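Local coordinates for aerotolerance-related membrane protein (Bacteroides fragilis, PDB 4JDU) that is of unknown function but binds calcium through the von Willebrand factor type A domain of a membrane protein linked to aerotolerance, and may mediate protein-protein contacts, at residues Leu15-Ser20 / Met52-Gly57; Val11-Asp16 / Ala111-Thr116; Val139-Val144 / Ala176-Ile181; Gly57-Gln62 / Gly92-Leu97. The protein carries 6 engineered substitutions. All blocks are in the same frame, centred on the assembly; numbering follows the deposited sequence.

Interaction 1 (Leu15-Ser20 / Met52-Gly57). With CA (calcium ion), chain C.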
loop_
_atom_site.group_PDB
_atom_site.type_symbol
_atom_site.label_atom_id
_atom_site.label_comp_id
_atom_site.label_asym_id
_atom_site.label_seq_id
_atom_site.Cartn_x
_atom_site.Cartn_y
_atom_site.Cartn_z
ATOM N N LEU A 15 -3.534 0.562 0.453
ATOM C CA LEU A 15 -2.696 1.550 1.130
ATOM C C LEU A 15 -2.720 1.369 2.635
ATOM O O LEU A 15 -3.779 1.436 3.259
ATOM C CB LEU A 15 -3.152 2.967 0.782
ATOM C CG LEU A 15 -2.489 4.125 1.544
ATOM C CD1 LEU A 15 -1.015 4.238 1.205
ATOM C CD2 LEU A 15 -3.202 5.397 1.183
ATOM N N ASP A 16 -1.542 1.152 3.206
ATOM C CA ASP A 16 -1.342 1.116 4.653
ATOM C C ASP A 16 -1.573 2.514 5.241
ATOM O O ASP A 16 -0.860 3.456 4.891
ATOM C CB ASP A 16 0.114 0.692 4.896
ATOM C CG ASP A 16 0.396 0.276 6.323
ATOM O OD1 ASP A 16 -0.252 0.790 7.257
ATOM O OD2 ASP A 16 1.314 -0.561 6.510
ATOM N N ILE A 17 -2.562 2.651 6.121
ATOM C CA ILE A 17 -2.777 3.915 6.831
ATOM C C ILE A 17 -2.611 3.746 8.343
ATOM O O ILE A 17 -3.125 4.540 9.146
ATOM C CB ILE A 17 -4.128 4.575 6.472
ATOM C CG1 ILE A 17 -5.314 3.711 6.905
ATOM C CG2 ILE A 17 -4.179 4.862 4.965
ATOM C CD1 ILE A 17 -6.631 4.492 6.875
ATOM N N SER A 18 -1.853 2.716 8.719
ATOM C CA SER A 18 -1.555 2.468 10.125
ATOM C C SER A 18 -0.650 3.553 10.675
ATOM O O SER A 18 -0.041 4.326 9.927
ATOM C CB SER A 18 -0.931 1.082 10.321
ATOM O OG SER A 18 0.371 0.989 9.757
ATOM N N ASN A 19 -0.547 3.598 11.994
ATOM C CA ASN A 19 0.151 4.691 12.653
ATOM C C ASN A 19 1.622 4.828 12.247
ATOM O O ASN A 19 2.137 5.935 12.171
ATOM C CB ASN A 19 0.010 4.584 14.172
ATOM C CG ASN A 19 -0.552 5.849 14.783
ATOM O OD1 ASN A 19 0.194 6.764 15.129
ATOM N ND2 ASN A 19 -1.872 5.923 14.890
ATOM N N SER A 20 2.291 3.715 11.960
ATOM C CA SER A 20 3.706 3.795 11.591
ATOM C C SER A 20 3.941 4.580 10.296
ATOM O O SER A 20 5.044 5.075 10.056
ATOM C CB SER A 20 4.334 2.405 11.495
ATOM O OG SER A 20 3.680 1.634 10.502
HETATM N N MSE A 52 -9.286 1.518 -4.601
HETATM C CA MSE A 52 -8.439 1.711 -3.437
HETATM C C MSE A 52 -9.011 1.171 -2.146
HETATM O O MSE A 52 -10.134 1.510 -1.744
HETATM C CB MSE A 52 -8.072 3.182 -3.251
HETATM C CG MSE A 52 -7.061 3.398 -2.101
HETATM SE SE MSE A 52 -6.209 5.140 -2.022
HETATM C CE MSE A 52 -7.797 6.228 -1.852
ATOM N N ILE A 53 -8.189 0.362 -1.495
ATOM C CA ILE A 53 -8.415 -0.161 -0.162
ATOM C C ILE A 53 -7.453 0.553 0.783
ATOM O O ILE A 53 -6.312 0.843 0.411
ATOM C CB ILE A 53 -8.130 -1.678 -0.163
ATOM C CG1 ILE A 53 -9.321 -2.409 -0.777
ATOM C CG2 ILE A 53 -7.834 -2.213 1.241
ATOM C CD1 ILE A 53 -8.988 -3.799 -1.247
ATOM N N VAL A 54 -7.920 0.878 1.982
ATOM C CA VAL A 54 -7.017 1.305 3.048
ATOM C C VAL A 54 -7.006 0.254 4.146
ATOM O O VAL A 54 -7.997 -0.469 4.356
ATOM C CB VAL A 54 -7.406 2.683 3.638
ATOM C CG1 VAL A 54 -7.324 3.765 2.572
ATOM C CG2 VAL A 54 -8.811 2.637 4.282
ATOM N N PHE A 55 -5.886 0.133 4.846
ATOM C CA PHE A 55 -5.820 -0.852 5.919
ATOM C C PHE A 55 -4.918 -0.446 7.072
ATOM O O PHE A 55 -3.944 0.290 6.900
ATOM C CB PHE A 55 -5.399 -2.233 5.379
ATOM C CG PHE A 55 -3.952 -2.319 4.943
ATOM C CD1 PHE A 55 -3.585 -1.986 3.641
ATOM C CD2 PHE A 55 -2.958 -2.747 5.826
ATOM C CE1 PHE A 55 -2.263 -2.086 3.223
ATOM C CE2 PHE A 55 -1.621 -2.826 5.415
ATOM C CZ PHE A 55 -1.280 -2.494 4.115
ATOM N N ALA A 56 -5.256 -0.962 8.244
ATOM C CA ALA A 56 -4.357 -0.961 9.385
ATOM C C ALA A 56 -4.552 -2.325 10.026
ATOM O O ALA A 56 -4.098 -3.322 9.469
ATOM C CB ALA A 56 -4.683 0.182 10.344
ATOM N N GLY A 57 -5.262 -2.392 11.145
ATOM C CA GLY A 57 -5.580 -3.673 11.754
ATOM C C GLY A 57 -6.643 -4.427 10.974
ATOM O O GLY A 57 -6.748 -5.657 11.059
HETATM CA CA CA C . 2.153 -0.187 10.592
HETATM O O HOH W 1 1.451 0.935 12.882
HETATM O O HOH W 2 3.810 -0.989 12.232
#

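Interaction 2 (Val11-Asp16 / Ala111-Thr116)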
loop_
_atom_site.group_PDB
_atom_site.type_symbol
_atom_site.label_atom_id
_atom_site.label_comp_id
_atom_site.label_asym_id
_atom_site.label_seq_id
_atom_site.Cartn_x
_atom_site.Cartn_y
_atom_site.Cartn_z
ATOM N N VAL A 11 -6.467 -2.370 -11.488
ATOM C CA VAL A 11 -5.443 -2.230 -10.457
ATOM C C VAL A 11 -6.083 -1.877 -9.122
ATOM O O VAL A 11 -6.757 -0.854 -9.003
ATOM C CB VAL A 11 -4.422 -1.126 -10.827
ATOM C CG1 VAL A 11 -3.356 -0.985 -9.738
ATOM C CG2 VAL A 11 -3.780 -1.429 -12.172
HETATM N N MSE A 12 -5.888 -2.722 -8.115
HETATM C CA MSE A 12 -6.382 -2.406 -6.784
HETATM C C MSE A 12 -5.228 -1.975 -5.902
HETATM O O MSE A 12 -4.300 -2.756 -5.629
HETATM C CB MSE A 12 -7.111 -3.593 -6.148
HETATM C CG MSE A 12 -7.557 -3.318 -4.728
HETATM SE SE MSE A 12 -8.781 -1.805 -4.620
HETATM C CE MSE A 12 -10.209 -2.493 -5.725
ATOM N N ILE A 13 -5.284 -0.716 -5.479
ATOM C CA ILE A 13 -4.319 -0.179 -4.534
ATOM C C ILE A 13 -4.722 -0.617 -3.135
ATOM O O ILE A 13 -5.891 -0.527 -2.757
ATOM C CB ILE A 13 -4.301 1.361 -4.571
ATOM C CG1 ILE A 13 -4.058 1.867 -5.992
ATOM C CG2 ILE A 13 -3.245 1.908 -3.618
ATOM C CD1 ILE A 13 -2.704 1.471 -6.557
ATOM N N ALA A 14 -3.762 -1.110 -2.362
ATOM C CA ALA A 14 -3.999 -1.361 -0.943
ATOM C C ALA A 14 -3.022 -0.505 -0.152
ATOM O O ALA A 14 -1.823 -0.800 -0.123
ATOM C CB ALA A 14 -3.828 -2.844 -0.612
ATOM N N LEU A 15 -3.534 0.562 0.453
ATOM C CA LEU A 15 -2.696 1.550 1.130
ATOM C C LEU A 15 -2.720 1.369 2.635
ATOM O O LEU A 15 -3.779 1.436 3.259
ATOM C CB LEU A 15 -3.152 2.967 0.782
ATOM C CG LEU A 15 -2.489 4.125 1.544
ATOM C CD1 LEU A 15 -1.015 4.238 1.205
ATOM C CD2 LEU A 15 -3.202 5.397 1.183
ATOM N N ASP A 16 -1.542 1.152 3.206
ATOM C CA ASP A 16 -1.342 1.116 4.653
ATOM C C ASP A 16 -1.573 2.514 5.241
ATOM O O ASP A 16 -0.860 3.456 4.891
ATOM C CB ASP A 16 0.114 0.692 4.896
ATOM C CG ASP A 16 0.396 0.276 6.323
ATOM O OD1 ASP A 16 -0.252 0.790 7.257
ATOM O OD2 ASP A 16 1.314 -0.561 6.510
ATOM N N ALA A 111 -4.118 -6.618 -11.084
ATOM C CA ALA A 111 -2.917 -6.386 -10.283
ATOM C C ALA A 111 -3.265 -5.706 -8.976
ATOM O O ALA A 111 -4.115 -4.814 -8.935
ATOM C CB ALA A 111 -1.913 -5.540 -11.057
ATOM N N ILE A 112 -2.600 -6.136 -7.910
ATOM C CA ILE A 112 -2.718 -5.505 -6.603
ATOM C C ILE A 112 -1.422 -4.772 -6.333
ATOM O O ILE A 112 -0.344 -5.300 -6.606
ATOM C CB ILE A 112 -2.966 -6.550 -5.502
ATOM C CG1 ILE A 112 -4.295 -7.276 -5.758
ATOM C CG2 ILE A 112 -2.929 -5.907 -4.111
ATOM C CD1 ILE A 112 -4.532 -8.463 -4.848
ATOM N N VAL A 113 -1.529 -3.541 -5.842
ATOM C CA VAL A 113 -0.343 -2.775 -5.461
ATOM C C VAL A 113 -0.449 -2.413 -3.989
ATOM O O VAL A 113 -1.258 -1.563 -3.608
ATOM C CB VAL A 113 -0.192 -1.496 -6.311
ATOM C CG1 VAL A 113 1.072 -0.728 -5.906
ATOM C CG2 VAL A 113 -0.155 -1.834 -7.800
ATOM N N VAL A 114 0.327 -3.109 -3.163
ATOM C CA VAL A 114 0.364 -2.849 -1.727
ATOM C C VAL A 114 1.402 -1.772 -1.441
ATOM O O VAL A 114 2.548 -1.898 -1.870
ATOM C CB VAL A 114 0.717 -4.123 -0.932
ATOM C CG1 VAL A 114 0.640 -3.858 0.557
ATOM C CG2 VAL A 114 -0.228 -5.270 -1.303
ATOM N N ILE A 115 0.991 -0.709 -0.745
ATOM C CA ILE A 115 1.886 0.395 -0.385
ATOM C C ILE A 115 1.984 0.477 1.137
ATOM O O ILE A 115 1.003 0.752 1.825
ATOM C CB ILE A 115 1.409 1.725 -0.997
ATOM C CG1 ILE A 115 1.135 1.516 -2.492
ATOM C CG2 ILE A 115 2.438 2.815 -0.790
ATOM C CD1 ILE A 115 0.689 2.749 -3.224
ATOM N N THR A 116 3.175 0.210 1.665
ATOM C CA THR A 116 3.314 -0.074 3.086
ATOM C C THR A 116 4.762 0.065 3.522
ATOM O O THR A 116 5.661 0.047 2.688
ATOM C CB THR A 116 2.826 -1.526 3.389
ATOM O OG1 THR A 116 2.895 -1.794 4.793
ATOM C CG2 THR A 116 3.672 -2.573 2.628
#

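Interaction 3 (Val139-Val144 / Ala176-Ile181)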
loop_
_atom_site.group_PDB
_atom_site.type_symbol
_atom_site.label_atom_id
_atom_site.label_comp_id
_atom_site.label_asym_id
_atom_site.label_seq_id
_atom_site.Cartn_x
_atom_site.Cartn_y
_atom_site.Cartn_z
ATOM N N VAL A 139 0.649 -9.561 -7.296
ATOM C CA VAL A 139 0.784 -8.697 -6.123
ATOM C C VAL A 139 2.151 -8.027 -6.117
ATOM O O VAL A 139 3.192 -8.695 -6.051
ATOM C CB VAL A 139 0.607 -9.449 -4.801
ATOM C CG1 VAL A 139 0.617 -8.469 -3.635
ATOM C CG2 VAL A 139 -0.675 -10.269 -4.811
ATOM N N ASN A 140 2.111 -6.701 -6.207
ATOM C CA ASN A 140 3.292 -5.845 -6.182
ATOM C C ASN A 140 3.356 -5.131 -4.847
ATOM O O ASN A 140 2.332 -4.884 -4.213
ATOM C CB ASN A 140 3.198 -4.808 -7.307
ATOM C CG ASN A 140 3.023 -5.450 -8.670
ATOM O OD1 ASN A 140 3.957 -6.059 -9.203
ATOM N ND2 ASN A 140 1.824 -5.318 -9.247
ATOM N N VAL A 141 4.561 -4.778 -4.426
ATOM C CA VAL A 141 4.725 -4.059 -3.171
ATOM C C VAL A 141 5.629 -2.840 -3.340
ATOM O O VAL A 141 6.752 -2.945 -3.868
ATOM C CB VAL A 141 5.289 -4.976 -2.061
ATOM C CG1 VAL A 141 5.406 -4.208 -0.754
ATOM C CG2 VAL A 141 4.413 -6.216 -1.869
ATOM N N LEU A 142 5.123 -1.682 -2.919
ATOM C CA LEU A 142 5.921 -0.465 -2.868
ATOM C C LEU A 142 6.216 -0.185 -1.401
ATOM O O LEU A 142 5.303 0.067 -0.601
ATOM C CB LEU A 142 5.191 0.711 -3.522
ATOM C CG LEU A 142 4.637 0.435 -4.919
ATOM C CD1 LEU A 142 3.999 1.675 -5.520
ATOM C CD2 LEU A 142 5.708 -0.134 -5.837
ATOM N N GLY A 143 7.494 -0.276 -1.041
ATOM C CA GLY A 143 7.907 -0.095 0.339
ATOM C C GLY A 143 8.257 1.358 0.583
ATOM O O GLY A 143 9.091 1.928 -0.129
ATOM N N VAL A 144 7.599 1.969 1.561
ATOM C CA VAL A 144 7.906 3.361 1.886
ATOM C C VAL A 144 8.509 3.449 3.269
ATOM O O VAL A 144 8.031 2.845 4.224
ATOM C CB VAL A 144 6.682 4.315 1.791
ATOM C CG1 VAL A 144 6.321 4.598 0.335
ATOM C CG2 VAL A 144 5.511 3.737 2.528
ATOM N N ALA A 176 12.769 -7.071 3.758
ATOM C CA ALA A 176 12.748 -8.510 3.513
ATOM C C ALA A 176 11.321 -9.018 3.365
ATOM O O ALA A 176 11.026 -9.791 2.447
ATOM C CB ALA A 176 13.474 -9.258 4.629
HETATM N N MSE A 177 10.443 -8.574 4.260
HETATM C CA MSE A 177 9.035 -8.969 4.218
HETATM C C MSE A 177 8.377 -8.490 2.930
HETATM O O MSE A 177 7.676 -9.256 2.270
HETATM C CB MSE A 177 8.283 -8.432 5.447
HETATM C CG MSE A 177 6.753 -8.574 5.405
HETATM SE SE MSE A 177 6.057 -10.395 5.218
HETATM C CE MSE A 177 6.937 -11.286 6.721
ATOM N N CYS A 178 8.601 -7.235 2.559
ATOM C CA CYS A 178 7.990 -6.705 1.346
ATOM C C CYS A 178 8.476 -7.467 0.116
ATOM O O CYS A 178 7.700 -7.756 -0.798
ATOM C CB CYS A 178 8.322 -5.223 1.174
ATOM S SG CYS A 178 7.596 -4.058 2.366
ATOM N N GLN A 179 9.763 -7.791 0.085
ATOM C CA GLN A 179 10.325 -8.508 -1.050
ATOM C C GLN A 179 9.734 -9.907 -1.171
ATOM O O GLN A 179 9.472 -10.387 -2.281
ATOM C CB GLN A 179 11.850 -8.563 -0.948
ATOM C CG GLN A 179 12.521 -7.195 -1.146
ATOM C CD GLN A 179 13.994 -7.208 -0.784
ATOM O OE1 GLN A 179 14.430 -7.991 0.058
ATOM N NE2 GLN A 179 14.767 -6.331 -1.412
ATOM N N GLU A 180 9.500 -10.564 -0.040
ATOM C CA GLU A 180 8.980 -11.923 -0.095
ATOM C C GLU A 180 7.526 -11.904 -0.574
ATOM O O GLU A 180 7.098 -12.775 -1.339
ATOM C CB GLU A 180 9.112 -12.616 1.262
ATOM C CG GLU A 180 8.848 -14.114 1.199
ATOM C CD GLU A 180 8.826 -14.770 2.564
ATOM O OE1 GLU A 180 8.926 -14.041 3.576
ATOM O OE2 GLU A 180 8.691 -16.012 2.617
ATOM N N ILE A 181 6.774 -10.909 -0.130
ATOM C CA ILE A 181 5.380 -10.759 -0.561
ATOM C C ILE A 181 5.293 -10.570 -2.071
ATOM O O ILE A 181 4.508 -11.250 -2.742
ATOM C CB ILE A 181 4.680 -9.605 0.174
ATOM C CG1 ILE A 181 4.531 -9.950 1.662
ATOM C CG2 ILE A 181 3.311 -9.311 -0.446
ATOM C CD1 ILE A 181 4.168 -8.756 2.542
#

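Interaction 4 (Gly57-Gln62 / Gly92-Leu97)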
loop_
_atom_site.group_PDB
_atom_site.type_symbol
_atom_site.label_atom_id
_atom_site.label_comp_id
_atom_site.label_asym_id
_atom_site.label_seq_id
_atom_site.Cartn_x
_atom_site.Cartn_y
_atom_site.Cartn_z
ATOM N N GLY A 57 -5.262 -2.392 11.145
ATOM C CA GLY A 57 -5.580 -3.673 11.754
ATOM C C GLY A 57 -6.643 -4.427 10.974
ATOM O O GLY A 57 -6.748 -5.657 11.059
ATOM N N ASP A 58 -7.445 -3.682 10.220
ATOM C CA ASP A 58 -8.438 -4.268 9.332
ATOM C C ASP A 58 -8.367 -3.527 8.003
ATOM O O ASP A 58 -7.740 -2.469 7.912
ATOM C CB ASP A 58 -9.833 -4.136 9.937
ATOM C CG ASP A 58 -10.053 -2.786 10.595
ATOM N N ALA A 59 -8.993 -4.086 6.972
ATOM C CA ALA A 59 -8.962 -3.501 5.638
ATOM C C ALA A 59 -10.365 -3.122 5.168
ATOM O O ALA A 59 -11.345 -3.825 5.453
ATOM C CB ALA A 59 -8.308 -4.472 4.647
ATOM N N PHE A 60 -10.451 -2.011 4.442
ATOM C CA PHE A 60 -11.723 -1.508 3.934
ATOM C C PHE A 60 -11.565 -0.952 2.533
ATOM O O PHE A 60 -10.555 -0.323 2.213
ATOM C CB PHE A 60 -12.281 -0.403 4.845
ATOM C CG PHE A 60 -12.531 -0.848 6.252
ATOM C CD1 PHE A 60 -13.720 -1.471 6.598
ATOM C CD2 PHE A 60 -11.575 -0.638 7.231
ATOM C CE1 PHE A 60 -13.949 -1.887 7.901
ATOM C CE2 PHE A 60 -11.797 -1.040 8.534
ATOM C CZ PHE A 60 -12.982 -1.670 8.869
ATOM N N THR A 61 -12.578 -1.155 1.700
ATOM C CA THR A 61 -12.584 -0.582 0.363
ATOM C C THR A 61 -13.175 0.821 0.345
ATOM O O THR A 61 -14.382 1.012 0.530
ATOM C CB THR A 61 -13.352 -1.489 -0.604
ATOM O OG1 THR A 61 -12.731 -2.782 -0.603
ATOM C CG2 THR A 61 -13.328 -0.909 -2.010
ATOM N N GLN A 62 -12.328 1.819 0.118
ATOM C CA GLN A 62 -12.835 3.180 -0.014
ATOM C C GLN A 62 -13.394 3.399 -1.403
ATOM O O GLN A 62 -14.475 3.961 -1.571
ATOM C CB GLN A 62 -11.734 4.201 0.250
ATOM C CG GLN A 62 -11.237 4.207 1.678
ATOM C CD GLN A 62 -10.466 5.452 1.982
ATOM O OE1 GLN A 62 -9.966 6.121 1.070
ATOM N NE2 GLN A 62 -10.373 5.793 3.264
ATOM N N GLY A 92 -2.052 -9.145 4.994
ATOM C CA GLY A 92 -2.741 -10.310 4.455
ATOM C C GLY A 92 -4.224 -10.046 4.274
ATOM O O GLY A 92 -4.805 -10.373 3.239
ATOM N N ALA A 93 -4.843 -9.448 5.283
ATOM C CA ALA A 93 -6.257 -9.104 5.189
ATOM C C ALA A 93 -6.519 -8.158 4.019
ATOM O O ALA A 93 -7.531 -8.295 3.327
ATOM C CB ALA A 93 -6.750 -8.500 6.501
ATOM N N ALA A 94 -5.611 -7.211 3.793
ATOM C CA ALA A 94 -5.756 -6.265 2.687
ATOM C C ALA A 94 -5.620 -6.949 1.324
ATOM O O ALA A 94 -6.392 -6.657 0.399
ATOM C CB ALA A 94 -4.756 -5.102 2.823
ATOM N N ILE A 95 -4.659 -7.859 1.196
ATOM C CA ILE A 95 -4.490 -8.598 -0.059
ATOM C C ILE A 95 -5.698 -9.478 -0.328
ATOM O O ILE A 95 -6.199 -9.527 -1.458
ATOM C CB ILE A 95 -3.208 -9.440 -0.044
ATOM C CG1 ILE A 95 -1.992 -8.519 0.053
ATOM C CG2 ILE A 95 -3.136 -10.345 -1.279
ATOM C CD1 ILE A 95 -0.698 -9.296 0.303
ATOM N N ASN A 96 -6.175 -10.161 0.711
ATOM C CA ASN A 96 -7.361 -11.003 0.581
ATOM C C ASN A 96 -8.569 -10.201 0.112
ATOM O O ASN A 96 -9.313 -10.638 -0.758
ATOM C CB ASN A 96 -7.704 -11.691 1.907
ATOM C CG ASN A 96 -6.820 -12.890 2.197
ATOM O OD1 ASN A 96 -6.136 -13.413 1.314
ATOM N ND2 ASN A 96 -6.843 -13.341 3.441
ATOM N N LEU A 97 -8.761 -9.019 0.688
ATOM C CA LEU A 97 -9.883 -8.181 0.310
ATOM C C LEU A 97 -9.712 -7.709 -1.131
ATOM O O LEU A 97 -10.666 -7.746 -1.922
ATOM C CB LEU A 97 -9.966 -6.981 1.254
ATOM C CG LEU A 97 -11.068 -5.978 0.935
ATOM C CD1 LEU A 97 -12.433 -6.614 1.026
ATOM C CD2 LEU A 97 -10.950 -4.800 1.901
#

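Interaction 1 (Leu15-Ser20 / Met52-Gly57)
Leu15 and Asp16 pair with Val54 and Phe55 as parallel neighbours inside the main sheet, and directly beyond this pairing segment 15-20 leaves the sheet to bind calcium. The backbones are joined by bonds from Leu15 N to Ile53 O (2.8 Å), from Phe55 N to Leu15 O and, past the last bridge, from Ile17 N to Phe55 O (2.8 Å). Phe55 folds its ring against the adjoining strand: CG lies between the backbone N and the carbonyl carbon (chi1 71°), and Asp16 CA sits over one ring face, 3.8 Å from the ring centroid, as a CH-pi contact. At the rim, Phe55 CZ meets Asp16 CB at 3.6 Å, while Ile91 and Ala94 of helix 91-99 also touch this ring. Ile17 CD1 packs on Val54 CB at 3.8 Å.

The Asp16 carboxylate is turned to the loop. Its OD1 accepts two bonds, one from Ser18 N, which makes an Asx turn, and one from Ser18 OG (2.6 Å), which arrives on the syn side. With its proton given to Asp16, Ser18 OG can present a lone pair to the calcium ion, 2.3 Å away. Ser20 OG, two waters and Thr89 complete the coordination, and Ser20 OG is also hydrogen-bonded to Asp117. Asp16, Ser18 and Ser20 spell the DxSxS signature of the metal ion-dependent adhesion site (MIDAS) of von Willebrand factor A domains.

Interaction 2 (Val11-Asp16 / Ala111-Thr116)
Met12, Ala14 and Asp16 bond to strand 109-116 through the backbone, making a regular parallel ladder at the centre of the sheet. Met12 N reaches Ala111 O (2.9 Å), Ala14 N reaches Val113 O (2.8 Å) and Asp16 N reaches Ile115 O; in the other direction Val113 N and Ile115 N donate to Met12 O and Ala14 O. The alternate residues Val11, Ile13 and Leu15 turn their backbone groups to strand 49-55, which leaves strand 9-16 bonded along both edges.

Apolar contacts line one face of the pair. Val11 CG1 meets Val113 CG2 at 3.8 Å, and Leu15 CD1 approaches Ile115 CB at 4.1 Å. Between them Ile13, in one of its two conformers, lies beside Val113 with CD1 3.9 Å from Val113 CB. Helix 37-43 packs on this layer through Ile38 and Leu41. The reverse face carries Met12, Ala14, Ile112 and Val114 and is met by helix 91-99.

A single side-chain bond closes the C-terminal end. Thr116 OG1, anti to its backbone N (chi1 -177°), donates to the anti lone pair of Asp16 OD2 over 2.6 Å, while the same hydroxyl is also bonded to Gly118 N. Since Asp16 OD1 is engaged by Ser18, both carboxylate oxygens are held; the chemistry thus passes from apolar sheet core to a fixed, probably charged acid in the second shell of the calcium.

Interaction 3 (Val139-Val144 / Ala176-Ile181)
Val141 and Ile181 meet through their methyl groups, and Val141 also packs on Cys178, in a wholly buried contact between a central-sheet strand and the helix packed on it. The interactions are apolar throughout, with no hydrogen bond between the segments. The two branches of Val141 divide the work. CG1, anti to the backbone N (chi1 -178°), presses on Cys178 CB at 3.6 Å and lies 3.8 Å from Cys178 SG. CG2 turns to the following turn of the helix, where it touches Ile181 CG2 at 3.6 Å, the two side chains crossing at about a right angle. The same methyl passes Cys178 O at 3.8 Å, so Val141 sits against both side chains and a piece of helix backbone.

Looser packing extends the contact along the strand in both directions. Val139 CG1 comes to 4.3 Å from Ile181 CG2, and at the other end Gly143 CA is 4.5 Å from Cys178 SG. Residues 139, 141 and 143 all belong to one face of the strand, whereas Cys178 and Ile181, three positions apart, form one side of the helix. Without a side chain on Gly143, the sulfur has a backbone carbon as its neighbour there.

Strand 139-143 and helix 176-181 run nearly antiparallel, 160° apart, with axes 7.8 Å from each other. In the chain the helix comes between two parallel strands that are neighbours in the sheet, 138-143 and 189-191, as in a beta-alpha-beta crossover, here with a small two-stranded sheet (150-151 and 170-171) in the connection. Tyr189 touches Cys178 and Val141, while Ala125 and Ala129 of helix 125-134 touch Ile181.

Interaction 4 (Gly57-Gln62 / Gly92-Leu97)
Ala59 and Leu97 bury the most surface here, and Thr61 follows, where helix 91-99 packs against the outermost strand of the main sheet. The methyl of Ala59 points at the helix and is received by two of its turns. Its CB lies 3.7 Å from Ala94 CA and 4.0 Å from Ala94 CB, and on the next turn it meets Leu97 CD2 at 3.8 Å. These small groups allow the backbones to come close: the Ala59 and Ala94 CA atoms are just 5.2 Å apart, although the short axes of strand 59-61 and helix 92-97 are 8.0 Å apart at their nearest.

Leu97 stretches from the helix to the strand. Its CG stands anti to the backbone N (chi1 177°), and the CD2 methyl beyond it is the group that does the touching. Besides Ala59 CB it meets Ala59 O at 3.7 Å, and the Phe60 N lies near it as well, so that this one methyl rests on the peptide linking the two residues.

Thr61 takes the far side of the same methyl, its OG1 standing 3.7 Å from Leu97 CD2; the two side chains pass at a slant. Ile53 of the neighbouring strand 49-55 touches both Thr61 and Leu97, and Phe55 touches Ala94, which joins this surface contact to the buried layer below.

No hydrogen bond crosses between the segments. A hydroxyl and a carbonyl oxygen border the leucine methyl, yet the attachment of the helix here rests on van der Waals packing of methyl groups.

How the interactions relate
All four contacts belong to one layered alpha/beta domain and share its main sheet. Strand 9-16 serves interactions 1 and 2, whose centres lie about 10 Å apart, with strand 49-55 on one side and strand 109-116 on the other. Interaction 4 adds the antiparallel edge strand 59-66 and helix 91-99; its centre is about 8 Å from that of interaction 1, and Phe55 meets Ala94 between them. Interaction 3, on strand 138-143, follows later in the chain. Its centre is about 15 Å from that of interaction 1, without touch. Ile95 of helix 91-99 nevertheless packs on Val139 and Ile181. The calcium site lies just past the C-terminal end of strand 9-16, beside the Asp16 that interactions 1 and 2 share.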